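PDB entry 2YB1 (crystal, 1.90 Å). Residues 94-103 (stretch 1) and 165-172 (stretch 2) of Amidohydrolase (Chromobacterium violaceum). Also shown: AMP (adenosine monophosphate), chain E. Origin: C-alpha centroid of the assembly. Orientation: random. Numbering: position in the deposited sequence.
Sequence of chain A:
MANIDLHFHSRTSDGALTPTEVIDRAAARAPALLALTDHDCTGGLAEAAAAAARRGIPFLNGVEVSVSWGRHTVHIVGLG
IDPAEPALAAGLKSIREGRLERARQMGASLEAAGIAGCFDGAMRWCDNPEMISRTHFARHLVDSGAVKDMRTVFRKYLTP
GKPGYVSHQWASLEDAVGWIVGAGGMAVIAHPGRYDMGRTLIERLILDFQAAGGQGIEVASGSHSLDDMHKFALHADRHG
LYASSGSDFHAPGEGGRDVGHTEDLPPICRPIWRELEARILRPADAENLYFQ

Stretch 1, residues 94-103: SIREGRLERA
Stretch 2 165-172: YVSHQWAS

Residues 94-103 pack against residues 165-172, an irregular segment with largely extended backbone angles, and together they bury 484 Å². The first stretch enters as the continuation of a helix, passes through a type I turn from Arg96 to Arg99, closed by Arg99 N to Arg96 O at 3.0 Å, and is helical again from Arg99. Arg102 N to Gly98 O and Ala103 N to Arg99 O, both 3.0 Å, hold this second helix. The two stretches, both of one chain, run in opposite senses: the CA atoms of Ile95 and Trp170 lie 6.0 Å apart, those of Arg102 and Val166 6.7 Å.

Apolar packing dominates the Ile95 end. Ile95 (chi1 and chi2 both m) starts sideways, but its end comes nearer, placing CD1 3.3 Å from Ala171 CB and CG2 3.6 Å from Trp170 CE3, at the edge of the indole. Trp170 adopts chi1 m with chi2 at 103°, and its phi/psi of -93/-162 leads into Ala171 at -63/157. Beyond it, Ser172 (chi1 p) caps a helix that begins just past the stretch.

The two arginines bring their guanidinium groups to the indole. Arg102, pointing toward the second stretch, is extended, with chi1 to chi3 all t and chi4 at -103°; its CZ is 3.6 Å from Trp170 CZ2, which lies over one face of the guanidinium, while Val166 O and AMP O3P lie at its edge, near its plane. Arg99 (chi1 and chi2 t, chi3 -117°, chi4 -63°) likewise has Trp170 over one face, NH2 lying 3.5 Å from CH2. Both groups then grip the AMP phosphate: Arg99 NH1 to O3P and NH2 to O2P are hydrogen bonds of 2.9 Å each, while Arg102 NH1 to O3P is 2.8 Å and NH2 to O1P 2.9 Å. O3P is thus shared by both arginines.

His168 (chi1 t, chi2 72°) points toward the helix, and Arg102 CD makes an off-centre CH-pi contact, 4.3 Å from its ring centroid and 30° from the normal. Gly98 CA approaches His168 CE1 at 4.1 Å; an ideal CB on Gly98 would fall 2.8 Å from CE1, a clash, so the missing side chain makes room for the imidazole.

No direct hydrogen bond crosses between the stretches, but two waters bridge them. Water 1 donates to Ile95 O at 2.7 Å and hydrogen-bonds His168 NE2 at 2.8 Å. Water 2 accepts from Arg102 NH2 at 2.9 Å and donates to Val166 O at 2.8 Å, linking the arginine to a carbonyl whose O is 3.5 Å from Arg102 NE.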

# COMPACT_ATOMS: atom_id res chain seq x y z
N SER A 94 -4.00 -9.32 -13.33
CA SER A 94 -5.25 -8.85 -13.91
C SER A 94 -5.58 -7.42 -13.48
O SER A 94 -6.19 -6.66 -14.23
CB SER A 94 -6.42 -9.80 -13.59
OG SER A 94 -6.91 -9.62 -12.27
N ILE A 95 -5.15 -7.04 -12.27
CA ILE A 95 -5.29 -5.67 -11.78
C ILE A 95 -4.32 -4.69 -12.47
O ILE A 95 -4.65 -3.52 -12.66
CB ILE A 95 -5.06 -5.55 -10.24
CG1 ILE A 95 -5.91 -6.56 -9.46
CG2 ILE A 95 -5.31 -4.13 -9.76
CD1 ILE A 95 -7.36 -6.56 -9.88
N ARG A 96 -3.13 -5.16 -12.82
CA ARG A 96 -2.15 -4.29 -13.49
C ARG A 96 -2.49 -4.03 -14.96
O ARG A 96 -2.04 -3.04 -15.53
CB ARG A 96 -0.74 -4.90 -13.43
CG ARG A 96 -0.18 -5.09 -12.02
CD ARG A 96 1.31 -5.37 -12.04
NE ARG A 96 1.67 -6.62 -12.71
CZ ARG A 96 1.70 -7.81 -12.10
NH1 ARG A 96 1.33 -7.91 -10.83
NH2 ARG A 96 2.07 -8.89 -12.78
N GLU A 97 -3.29 -4.92 -15.55
CA GLU A 97 -3.53 -4.94 -17.00
C GLU A 97 -3.97 -3.62 -17.65
O GLU A 97 -3.48 -3.26 -18.73
CB GLU A 97 -4.54 -6.03 -17.37
CG GLU A 97 -3.96 -7.43 -17.52
CD GLU A 97 -5.03 -8.45 -17.92
OE1 GLU A 97 -5.96 -8.06 -18.66
OE2 GLU A 97 -4.94 -9.62 -17.49
N GLY A 98 -4.89 -2.91 -17.02
CA GLY A 98 -5.41 -1.67 -17.60
C GLY A 98 -4.65 -0.42 -17.19
O GLY A 98 -5.02 0.69 -17.56
N ARG A 99 -3.58 -0.60 -16.42
CA ARG A 99 -2.88 0.54 -15.81
C ARG A 99 -2.25 1.48 -16.85
O ARG A 99 -2.43 2.70 -16.79
CB ARG A 99 -1.82 0.02 -14.82
CG ARG A 99 -1.55 0.94 -13.66
CD ARG A 99 -0.81 0.23 -12.53
NE ARG A 99 -1.59 0.16 -11.29
CZ ARG A 99 -1.99 1.22 -10.59
NH1 ARG A 99 -1.70 2.45 -11.00
NH2 ARG A 99 -2.70 1.04 -9.47
N LEU A 100 -1.51 0.92 -17.81
CA LEU A 100 -0.86 1.73 -18.84
C LEU A 100 -1.87 2.50 -19.70
O LEU A 100 -1.69 3.70 -19.97
CB LEU A 100 0.04 0.86 -19.74
CG LEU A 100 1.52 0.98 -19.40
CD1 LEU A 100 2.34 -0.12 -20.10
CD2 LEU A 100 2.05 2.37 -19.75
N GLU A 101 -2.91 1.79 -20.15
CA GLU A 101 -3.99 2.39 -20.92
C GLU A 101 -4.62 3.57 -20.17
O GLU A 101 -4.80 4.66 -20.72
CB GLU A 101 -5.03 1.31 -21.22
CG GLU A 101 -6.36 1.79 -21.79
CD GLU A 101 -7.36 0.64 -21.93
OE1 GLU A 101 -7.54 -0.14 -20.96
OE2 GLU A 101 -7.99 0.53 -23.01
N ARG A 102 -4.96 3.35 -18.90
CA ARG A 102 -5.53 4.40 -18.06
C ARG A 102 -4.60 5.61 -17.97
O ARG A 102 -5.05 6.76 -17.97
CB ARG A 102 -5.80 3.83 -16.67
CG ARG A 102 -6.21 4.83 -15.59
CD ARG A 102 -6.38 4.03 -14.28
NE ARG A 102 -6.71 4.81 -13.09
CZ ARG A 102 -5.84 5.12 -12.13
NH1 ARG A 102 -4.56 4.73 -12.23
NH2 ARG A 102 -6.25 5.81 -11.06
N ALA A 103 -3.30 5.33 -17.87
CA ALA A 103 -2.30 6.40 -17.76
C ALA A 103 -2.20 7.26 -19.02
O ALA A 103 -2.05 8.47 -18.94
CB ALA A 103 -0.93 5.83 -17.39
N TYR A 165 -8.07 12.63 -13.87
CA TYR A 165 -8.69 11.47 -13.23
C TYR A 165 -9.51 10.64 -14.22
O TYR A 165 -10.32 11.17 -14.97
CB TYR A 165 -9.56 11.86 -12.03
CG TYR A 165 -10.03 10.66 -11.25
CD1 TYR A 165 -9.18 10.03 -10.34
CD2 TYR A 165 -11.30 10.13 -11.44
CE1 TYR A 165 -9.60 8.91 -9.62
CE2 TYR A 165 -11.73 9.01 -10.72
CZ TYR A 165 -10.88 8.41 -9.81
OH TYR A 165 -11.29 7.31 -9.10
N VAL A 166 -9.25 9.34 -14.24
CA VAL A 166 -9.98 8.43 -15.11
C VAL A 166 -10.50 7.31 -14.22
O VAL A 166 -9.72 6.60 -13.60
CB VAL A 166 -9.05 7.86 -16.22
CG1 VAL A 166 -9.78 6.81 -17.06
CG2 VAL A 166 -8.50 8.99 -17.10
N SER A 167 -11.82 7.20 -14.09
CA SER A 167 -12.39 6.17 -13.24
C SER A 167 -11.95 4.81 -13.76
O SER A 167 -11.78 4.62 -14.96
CB SER A 167 -13.92 6.26 -13.20
OG SER A 167 -14.32 7.54 -12.76
N HIS A 168 -11.74 3.87 -12.84
CA HIS A 168 -11.26 2.56 -13.24
C HIS A 168 -11.73 1.53 -12.23
O HIS A 168 -11.75 1.80 -11.03
CB HIS A 168 -9.73 2.56 -13.28
CG HIS A 168 -9.15 1.35 -13.93
ND1 HIS A 168 -9.22 1.13 -15.28
CD2 HIS A 168 -8.49 0.29 -13.41
CE1 HIS A 168 -8.62 -0.01 -15.57
NE2 HIS A 168 -8.18 -0.54 -14.45
N GLN A 169 -12.08 0.34 -12.71
CA GLN A 169 -12.49 -0.72 -11.79
C GLN A 169 -11.33 -1.65 -11.45
O GLN A 169 -10.73 -2.27 -12.32
CB GLN A 169 -13.69 -1.51 -12.33
CG GLN A 169 -14.12 -2.63 -11.38
CD GLN A 169 -15.50 -3.19 -11.67
OE1 GLN A 169 -15.64 -4.28 -12.23
NE2 GLN A 169 -16.53 -2.45 -11.27
N TRP A 170 -10.99 -1.71 -10.16
CA TRP A 170 -9.92 -2.57 -9.66
C TRP A 170 -10.50 -3.91 -9.20
O TRP A 170 -11.59 -4.30 -9.64
CB TRP A 170 -9.13 -1.87 -8.55
CG TRP A 170 -8.69 -0.48 -8.91
CD1 TRP A 170 -9.25 0.69 -8.50
CD2 TRP A 170 -7.60 -0.13 -9.78
NE1 TRP A 170 -8.57 1.76 -9.05
CE2 TRP A 170 -7.55 1.28 -9.83
CE3 TRP A 170 -6.65 -0.86 -10.49
CZ2 TRP A 170 -6.59 1.98 -10.57
CZ3 TRP A 170 -5.69 -0.17 -11.24
CH2 TRP A 170 -5.67 1.24 -11.27
N ALA A 171 -9.76 -4.65 -8.38
CA ALA A 171 -10.23 -5.96 -7.92
C ALA A 171 -11.50 -5.83 -7.09
O ALA A 171 -11.79 -4.77 -6.54
CB ALA A 171 -9.15 -6.66 -7.11
N SER A 172 -12.27 -6.91 -7.01
CA SER A 172 -13.34 -6.96 -6.03
C SER A 172 -12.72 -7.17 -4.65
O SER A 172 -11.58 -7.67 -4.52
CB SER A 172 -14.31 -8.09 -6.36
OG SER A 172 -13.75 -9.35 -6.02
P AMP E . -3.28 4.89 -8.71
O1P AMP E . -4.69 5.44 -8.63
O2P AMP E . -3.27 3.53 -8.06
O3P AMP E . -2.75 5.02 -10.12
O5' AMP E . -2.51 5.92 -7.76
C5' AMP E . -2.81 6.00 -6.38
C4' AMP E . -1.63 6.47 -5.58
O4' AMP E . -1.53 7.91 -5.67
C3' AMP E . -1.69 6.20 -4.09
O3' AMP E . -1.27 4.88 -3.76
C2' AMP E . -0.81 7.29 -3.48
O2' AMP E . 0.56 6.90 -3.54
C1' AMP E . -1.02 8.45 -4.46
N9 AMP E . -2.00 9.42 -3.93
C8 AMP E . -3.34 9.36 -4.05
N7 AMP E . -3.92 10.43 -3.43
C5 AMP E . -2.93 11.18 -2.89
C6 AMP E . -2.84 12.43 -2.11
N6 AMP E . -3.95 13.12 -1.76
N1 AMP E . -1.61 12.87 -1.76
C2 AMP E . -0.48 12.20 -2.10
N3 AMP E . -0.49 11.05 -2.81
C4 AMP E . -1.67 10.51 -3.23
O HOH W 1 -6.90 -2.99 -14.05
O HOH W 2 -9.07 5.36 -11.17